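Local coordinates for uncharacterized protein lp_2219 (Lactobacillus plantarum, PDB 3HFQ) that is of unknown function but folds as a seven-bladed beta-propeller of the lactonase family, which suggests a possible role in hydrolysing lactone-type sugar derivatives, at residues 202-214 with 228-242. The protein carries 1 engineered substitution. Residues are numbered along the deposited sequence; the frame is centred on the assembly and turned at random.
Sequences FLAGELSSQIASL and IVKTIPADYTAHNGA
The side-chain amide of Gln210 turns one face to Ile228: the CG2 methyl of Ile228 sits almost squarely above Gln210 CD at 3.6 Å. At the oxygen end of the amide, Gln210 OE1 lies 3.0 Å from Ser208 OG. An alanine here would probably leave the Ile228 methyl without its flat cover and more open to solvent. One residue along, Ile211 and Val229 form an antiparallel hydrogen-bonded pair: Ile211 N reaches Val229 O at 2.9 Å, and Val229 N returns to Ile211 O. On the opposite side of the sheet, Ile211 CB touches Val229 CG2 at 3.9 Å. Farther along, Ile211 CG1 meets Thr231 CG2 at 3.6 Å, the two side chains crossing roughly at a right angle. Thr231 OG1 stands between N and C (chi1 67°), which points the hydroxyl at Ser209 O for a weak bond while Asn258 supplies its stronger partner. Ser209 O also accepts Thr231 N at 3.0 Å, from above the carbonyl plane. One water takes a bond from Ser209 OG and donates to Leu207 O and Asn240 O. Ala242 N donates to Glu206 O at 3.2 Å, while the Glu206 carboxylate forms salt bridges with Arg259 and Arg190. Ser209 and Gln210 opposite Gly205 form a G1 beta bulge in their hairpin; loop 231-240 leads from outermost strand 222-230 to strand 241-247, innermost in the next blade of the seven-bladed beta-propeller.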
ATOM      1  N   PHE A 202       7.133   9.710  -5.055  1.00  9.24           N
ATOM      2  CA  PHE A 202       8.117   9.311  -4.062  1.00  8.86           C
ATOM      3  C   PHE A 202       8.051   7.800  -3.986  1.00  7.89           C
ATOM      4  O   PHE A 202       7.005   7.223  -3.688  1.00  8.07           O
ATOM      5  CB  PHE A 202       7.784   9.987  -2.732  1.00  7.88           C
ATOM      6  CG  PHE A 202       7.709  11.485  -2.846  1.00 12.02           C
ATOM      7  CD1 PHE A 202       8.872  12.256  -2.871  1.00 13.25           C
ATOM      8  CD2 PHE A 202       6.485  12.117  -3.032  1.00 13.78           C
ATOM      9  CE1 PHE A 202       8.811  13.636  -3.083  1.00 12.63           C
ATOM     10  CE2 PHE A 202       6.414  13.494  -3.246  1.00 18.32           C
ATOM     11  CZ  PHE A 202       7.582  14.254  -3.272  1.00 15.23           C
ATOM     12  N   LEU A 203       9.182   7.168  -4.280  1.00  9.88           N
ATOM     13  CA  LEU A 203       9.281   5.715  -4.333  1.00  8.37           C
ATOM     14  C   LEU A 203      10.018   5.099  -3.153  1.00  9.85           C
ATOM     15  O   LEU A 203      11.159   5.459  -2.859  1.00  8.92           O
ATOM     16  CB  LEU A 203       9.985   5.332  -5.638  1.00  6.51           C
ATOM     17  CG  LEU A 203      10.340   3.878  -5.933  1.00 10.43           C
ATOM     18  CD1 LEU A 203       9.085   3.086  -6.279  1.00  7.12           C
ATOM     19  CD2 LEU A 203      11.328   3.843  -7.094  1.00 13.58           C
ATOM     20  N   ALA A 204       9.371   4.154  -2.485  1.00 10.09           N
ATOM     21  CA  ALA A 204       9.995   3.503  -1.345  1.00 12.86           C
ATOM     22  C   ALA A 204      10.823   2.309  -1.800  1.00 14.37           C
ATOM     23  O   ALA A 204      10.351   1.467  -2.563  1.00 11.58           O
ATOM     24  CB  ALA A 204       8.932   3.060  -0.347  1.00 12.39           C
ATOM     25  N   GLY A 205      12.071   2.267  -1.340  1.00 10.66           N
ATOM     26  CA  GLY A 205      12.959   1.171  -1.668  1.00  9.46           C
ATOM     27  C   GLY A 205      13.012   0.268  -0.452  1.00 11.58           C
ATOM     28  O   GLY A 205      13.690   0.570   0.526  1.00 12.45           O
ATOM     29  N   GLU A 206      12.284  -0.839  -0.512  1.00 12.58           N
ATOM     30  CA  GLU A 206      12.230  -1.770   0.605  1.00 14.31           C
ATOM     31  C   GLU A 206      13.578  -2.324   1.041  1.00 13.23           C
ATOM     32  O   GLU A 206      13.974  -2.176   2.197  1.00 15.02           O
ATOM     33  CB  GLU A 206      11.316  -2.954   0.272  1.00 17.42           C
ATOM     34  CG  GLU A 206      11.283  -4.006   1.378  1.00 19.70           C
ATOM     35  CD  GLU A 206      10.503  -5.250   1.001  1.00 18.08           C
ATOM     36  OE1 GLU A 206       9.341  -5.116   0.569  1.00 14.98           O
ATOM     37  OE2 GLU A 206      11.052  -6.364   1.149  1.00 20.87           O
ATOM     38  N   LEU A 207      14.277  -2.958   0.107  1.00 13.26           N
ATOM     39  CA  LEU A 207      15.554  -3.604   0.390  1.00 12.94           C
ATOM     40  C   LEU A 207      16.724  -2.704   0.775  1.00 16.93           C
ATOM     41  O   LEU A 207      17.622  -3.131   1.505  1.00 16.83           O
ATOM     42  CB  LEU A 207      15.942  -4.483  -0.804  1.00 12.91           C
ATOM     43  CG  LEU A 207      14.837  -5.432  -1.289  1.00 12.38           C
ATOM     44  CD1 LEU A 207      15.311  -6.186  -2.524  1.00 13.40           C
ATOM     45  CD2 LEU A 207      14.450  -6.409  -0.179  1.00 14.28           C
ATOM     46  N   SER A 208      16.719  -1.463   0.301  1.00 12.46           N
ATOM     47  CA  SER A 208      17.805  -0.537   0.601  1.00 16.96           C
ATOM     48  C   SER A 208      17.433   0.505   1.654  1.00 13.65           C
ATOM     49  O   SER A 208      18.257   1.346   2.018  1.00 12.96           O
ATOM     50  CB  SER A 208      18.238   0.175  -0.679  1.00 16.34           C
ATOM     51  OG  SER A 208      17.143   0.882  -1.244  1.00 15.33           O
ATOM     52  N   SER A 209      16.199   0.446   2.145  1.00 10.95           N
ATOM     53  CA  SER A 209      15.729   1.407   3.141  1.00 10.11           C
ATOM     54  C   SER A 209      15.996   2.832   2.666  1.00 10.78           C
ATOM     55  O   SER A 209      16.638   3.622   3.357  1.00 11.36           O
ATOM     56  CB  SER A 209      16.424   1.172   4.486  1.00 13.32           C
ATOM     57  OG  SER A 209      16.020  -0.066   5.047  1.00 14.64           O
ATOM     58  N   GLN A 210      15.490   3.149   1.478  1.00 12.93           N
ATOM     59  CA  GLN A 210      15.670   4.469   0.882  1.00 15.61           C
ATOM     60  C   GLN A 210      14.393   4.955   0.214  1.00 11.96           C
ATOM     61  O   GLN A 210      13.463   4.185  -0.020  1.00 12.07           O
ATOM     62  CB  GLN A 210      16.759   4.422  -0.193  1.00 14.74           C
ATOM     63  CG  GLN A 210      18.145   4.059   0.286  1.00 15.56           C
ATOM     64  CD  GLN A 210      19.134   3.957  -0.859  1.00 20.18           C
ATOM     65  OE1 GLN A 210      18.945   3.175  -1.789  1.00 19.47           O
ATOM     66  NE2 GLN A 210      20.197   4.747  -0.796  1.00 15.89           N
ATOM     67  N   ILE A 211      14.354   6.248  -0.089  1.00  8.11           N
ATOM     68  CA  ILE A 211      13.225   6.820  -0.806  1.00  8.71           C
ATOM     69  C   ILE A 211      13.819   7.599  -1.967  1.00 10.83           C
ATOM     70  O   ILE A 211      14.756   8.376  -1.790  1.00 10.41           O
ATOM     71  CB  ILE A 211      12.381   7.797   0.044  1.00 10.85           C
ATOM     72  CG1 ILE A 211      11.642   7.040   1.150  1.00 15.00           C
ATOM     73  CG2 ILE A 211      11.352   8.501  -0.861  1.00  9.69           C
ATOM     74  CD1 ILE A 211      10.783   7.935   2.039  1.00 17.57           C
ATOM     75  N   ALA A 212      13.286   7.375  -3.159  1.00 10.60           N
ATOM     76  CA  ALA A 212      13.758   8.081  -4.334  1.00 12.17           C
ATOM     77  C   ALA A 212      12.712   9.115  -4.725  1.00 13.16           C
ATOM     78  O   ALA A 212      11.522   8.800  -4.796  1.00 11.86           O
ATOM     79  CB  ALA A 212      13.975   7.101  -5.482  1.00 14.30           C
ATOM     80  N   SER A 213      13.139  10.357  -4.939  1.00  9.41           N
ATOM     81  CA  SER A 213      12.206  11.385  -5.377  1.00 12.85           C
ATOM     82  C   SER A 213      12.261  11.319  -6.898  1.00 13.22           C
ATOM     83  O   SER A 213      13.348  11.261  -7.475  1.00 13.69           O
ATOM     84  CB  SER A 213      12.637  12.778  -4.900  1.00 14.80           C
ATOM     85  OG  SER A 213      12.378  12.959  -3.519  1.00 18.85           O
ATOM     86  N   LEU A 214      11.099  11.316  -7.543  1.00 10.56           N
ATOM     87  CA  LEU A 214      11.039  11.236  -8.999  1.00 12.89           C
ATOM     88  C   LEU A 214      10.185  12.350  -9.581  1.00 14.59           C
ATOM     89  O   LEU A 214       9.208  12.777  -8.964  1.00 11.78           O
ATOM     90  CB  LEU A 214      10.419   9.904  -9.435  1.00  9.86           C
ATOM     91  CG  LEU A 214      10.893   8.609  -8.770  1.00 12.42           C
ATOM     92  CD1 LEU A 214       9.967   7.474  -9.180  1.00 13.37           C
ATOM     93  CD2 LEU A 214      12.338   8.314  -9.165  1.00 12.45           C
ATOM     94  N   ILE A 228      17.929  10.735  -3.626  1.00 16.16           N
ATOM     95  CA  ILE A 228      17.639   9.603  -2.750  1.00 15.87           C
ATOM     96  C   ILE A 228      18.014   9.916  -1.301  1.00 17.32           C
ATOM     97  O   ILE A 228      19.038  10.551  -1.040  1.00 15.90           O
ATOM     98  CB  ILE A 228      18.417   8.339  -3.201  1.00 24.06           C
ATOM     99  CG1 ILE A 228      17.983   7.932  -4.613  1.00 28.13           C
ATOM    100  CG2 ILE A 228      18.177   7.195  -2.224  1.00 19.96           C
ATOM    101  CD1 ILE A 228      18.652   6.669  -5.125  1.00 29.81           C
ATOM    102  N   VAL A 229      17.177   9.478  -0.365  1.00 13.68           N
ATOM    103  CA  VAL A 229      17.433   9.690   1.059  1.00 13.46           C
ATOM    104  C   VAL A 229      17.248   8.368   1.794  1.00 13.58           C
ATOM    105  O   VAL A 229      16.555   7.480   1.299  1.00 12.80           O
ATOM    106  CB  VAL A 229      16.465  10.738   1.673  1.00 13.16           C
ATOM    107  CG1 VAL A 229      16.740  12.115   1.081  1.00 16.27           C
ATOM    108  CG2 VAL A 229      15.016  10.333   1.418  1.00 13.67           C
ATOM    109  N   LYS A 230      17.873   8.230   2.963  1.00 15.67           N
ATOM    110  CA  LYS A 230      17.742   7.002   3.750  1.00 19.89           C
ATOM    111  C   LYS A 230      16.530   7.116   4.664  1.00 15.10           C
ATOM    112  O   LYS A 230      16.153   8.214   5.065  1.00 14.10           O
ATOM    113  CB  LYS A 230      19.009   6.749   4.582  1.00 24.37           C
ATOM    114  CG  LYS A 230      20.263   6.555   3.735  1.00 26.45           C
ATOM    115  CD  LYS A 230      21.498   6.219   4.571  1.00 38.27           C
ATOM    116  CE  LYS A 230      21.503   4.766   5.032  1.00 48.10           C
ATOM    117  NZ  LYS A 230      22.787   4.401   5.703  1.00 54.02           N
ATOM    118  N   THR A 231      15.918   5.981   4.996  1.00 13.42           N
ATOM    119  CA  THR A 231      14.736   5.994   5.849  1.00 11.80           C
ATOM    120  C   THR A 231      15.046   5.596   7.289  1.00 13.96           C
ATOM    121  O   THR A 231      14.154   5.581   8.136  1.00 14.25           O
ATOM    122  CB  THR A 231      13.635   5.059   5.297  1.00 10.28           C
ATOM    123  OG1 THR A 231      14.069   3.696   5.379  1.00 11.94           O
ATOM    124  CG2 THR A 231      13.335   5.398   3.837  1.00 13.52           C
ATOM    125  N   ILE A 232      16.313   5.286   7.556  1.00 10.66           N
ATOM    126  CA  ILE A 232      16.763   4.893   8.896  1.00 10.65           C
ATOM    127  C   ILE A 232      18.152   5.475   9.165  1.00 13.44           C
ATOM    128  O   ILE A 232      18.810   5.970   8.248  1.00 13.84           O
ATOM    129  CB  ILE A 232      16.848   3.356   9.046  1.00 12.63           C
ATOM    130  CG1 ILE A 232      17.731   2.773   7.940  1.00 17.66           C
ATOM    131  CG2 ILE A 232      15.458   2.747   9.018  1.00 13.69           C
ATOM    132  CD1 ILE A 232      18.021   1.291   8.101  1.00 18.91           C
ATOM    133  N   PRO A 233      18.610   5.427  10.428  1.00 14.41           N
ATOM    134  CA  PRO A 233      19.933   5.962  10.770  1.00 18.06           C
ATOM    135  C   PRO A 233      21.034   5.337   9.924  1.00 17.94           C
ATOM    136  O   PRO A 233      20.956   4.167   9.543  1.00 16.19           O
ATOM    137  CB  PRO A 233      20.070   5.615  12.248  1.00 17.14           C
ATOM    138  CG  PRO A 233      18.663   5.727  12.736  1.00 21.04           C
ATOM    139  CD  PRO A 233      17.896   5.002  11.645  1.00 15.90           C
ATOM    140  N   ALA A 234      22.062   6.124   9.637  1.00 21.59           N
ATOM    141  CA  ALA A 234      23.176   5.656   8.825  1.00 28.48           C
ATOM    142  C   ALA A 234      23.925   4.493   9.470  1.00 28.34           C
ATOM    143  O   ALA A 234      24.505   3.663   8.772  1.00 29.96           O
ATOM    144  CB  ALA A 234      24.133   6.809   8.551  1.00 25.78           C
ATOM    145  N   ASP A 235      23.908   4.423  10.798  1.00 25.37           N
ATOM    146  CA  ASP A 235      24.616   3.353  11.491  1.00 28.37           C
ATOM    147  C   ASP A 235      23.783   2.122  11.853  1.00 30.92           C
ATOM    148  O   ASP A 235      24.314   1.167  12.421  1.00 29.33           O
ATOM    149  CB  ASP A 235      25.292   3.896  12.755  1.00 37.03           C
ATOM    150  CG  ASP A 235      24.332   4.637  13.660  1.00 44.86           C
ATOM    151  OD1 ASP A 235      23.105   4.488  13.481  1.00 43.67           O
ATOM    152  OD2 ASP A 235      24.807   5.365  14.560  1.00 49.08           O
ATOM    153  N   TYR A 236      22.488   2.131  11.536  1.00 23.80           N
ATOM    154  CA  TYR A 236      21.652   0.973  11.844  1.00 25.28           C
ATOM    155  C   TYR A 236      21.902  -0.096  10.783  1.00 27.00           C
ATOM    156  O   TYR A 236      21.390  -0.015   9.666  1.00 30.36           O
ATOM    157  CB  TYR A 236      20.168   1.344  11.860  1.00 23.51           C
ATOM    158  CG  TYR A 236      19.307   0.279  12.504  1.00 23.52           C
ATOM    159  CD1 TYR A 236      19.319   0.089  13.888  1.00 17.66           C
ATOM    160  CD2 TYR A 236      18.523  -0.578  11.728  1.00 20.96           C
ATOM    161  CE1 TYR A 236      18.563  -0.928  14.483  1.00 23.15           C
ATOM    162  CE2 TYR A 236      17.766  -1.596  12.313  1.00 17.78           C
ATOM    163  CZ  TYR A 236      17.796  -1.767  13.689  1.00 20.92           C
ATOM    164  OH  TYR A 236      17.064  -2.782  14.265  1.00 19.05           O
ATOM    165  N   THR A 237      22.677  -1.109  11.156  1.00 25.13           N
ATOM    166  CA  THR A 237      23.052  -2.187  10.249  1.00 26.64           C
ATOM    167  C   THR A 237      22.200  -3.452  10.275  1.00 26.42           C
ATOM    168  O   THR A 237      22.378  -4.331   9.433  1.00 27.11           O
ATOM    169  CB  THR A 237      24.518  -2.581  10.495  1.00 30.49           C
ATOM    170  OG1 THR A 237      24.732  -2.746  11.902  1.00 28.97           O
ATOM    171  CG2 THR A 237      25.453  -1.499   9.974  1.00 34.74           C
ATOM    172  N   ALA A 238      21.279  -3.553  11.229  1.00 21.40           N
ATOM    173  CA  ALA A 238      20.421  -4.732  11.321  1.00 20.17           C
ATOM    174  C   ALA A 238      19.384  -4.731  10.200  1.00 20.04           C
ATOM    175  O   ALA A 238      19.271  -3.762   9.455  1.00 22.94           O
ATOM    176  CB  ALA A 238      19.728  -4.775  12.683  1.00 19.01           C
ATOM    177  N   HIS A 239      18.628  -5.819  10.089  1.00 21.84           N
ATOM    178  CA  HIS A 239      17.611  -5.944   9.049  1.00 23.30           C
ATOM    179  C   HIS A 239      16.562  -4.841   9.081  1.00 17.64           C
ATOM    180  O   HIS A 239      16.067  -4.462  10.139  1.00 13.96           O
ATOM    181  CB  HIS A 239      16.913  -7.310   9.150  1.00 26.64           C
ATOM    182  CG  HIS A 239      15.756  -7.478   8.207  1.00 34.44           C
ATOM    183  ND1 HIS A 239      14.518  -6.917   8.433  1.00 38.60           N
ATOM    184  CD2 HIS A 239      15.659  -8.143   7.029  1.00 35.05           C
ATOM    185  CE1 HIS A 239      13.706  -7.228   7.437  1.00 35.43           C
ATOM    186  NE2 HIS A 239      14.372  -7.969   6.574  1.00 39.00           N
ATOM    187  N   ASN A 240      16.249  -4.306   7.908  1.00 15.27           N
ATOM    188  CA  ASN A 240      15.219  -3.294   7.794  1.00 14.77           C
ATOM    189  C   ASN A 240      14.660  -3.312   6.392  1.00 15.26           C
ATOM    190  O   ASN A 240      15.406  -3.348   5.410  1.00 15.40           O
ATOM    191  CB  ASN A 240      15.729  -1.883   8.087  1.00 14.11           C
ATOM    192  CG  ASN A 240      14.588  -0.880   8.205  1.00 13.25           C
ATOM    193  OD1 ASN A 240      13.900  -0.830   9.224  1.00 11.92           O
ATOM    194  ND2 ASN A 240      14.360  -0.103   7.152  1.00 11.26           N
ATOM    195  N   GLY A 241      13.338  -3.298   6.311  1.00 12.50           N
ATOM    196  CA  GLY A 241      12.674  -3.283   5.026  1.00 11.17           C
ATOM    197  C   GLY A 241      11.618  -2.197   5.055  1.00 11.57           C
ATOM    198  O   GLY A 241      10.659  -2.292   5.814  1.00 12.35           O
ATOM    199  N   ALA A 242      11.797  -1.148   4.259  1.00 12.70           N
ATOM    200  CA  ALA A 242      10.805  -0.078   4.220  1.00 11.28           C
ATOM    201  C   ALA A 242       9.542  -0.710   3.635  1.00 12.78           C
ATOM    202  O   ALA A 242       9.630  -1.678   2.880  1.00 12.48           O
ATOM    203  CB  ALA A 242      11.298   1.069   3.348  1.00  8.95           C
TER
HETATM  204  O   HOH W   1      17.640  -2.168   4.056  1.00 24.79           O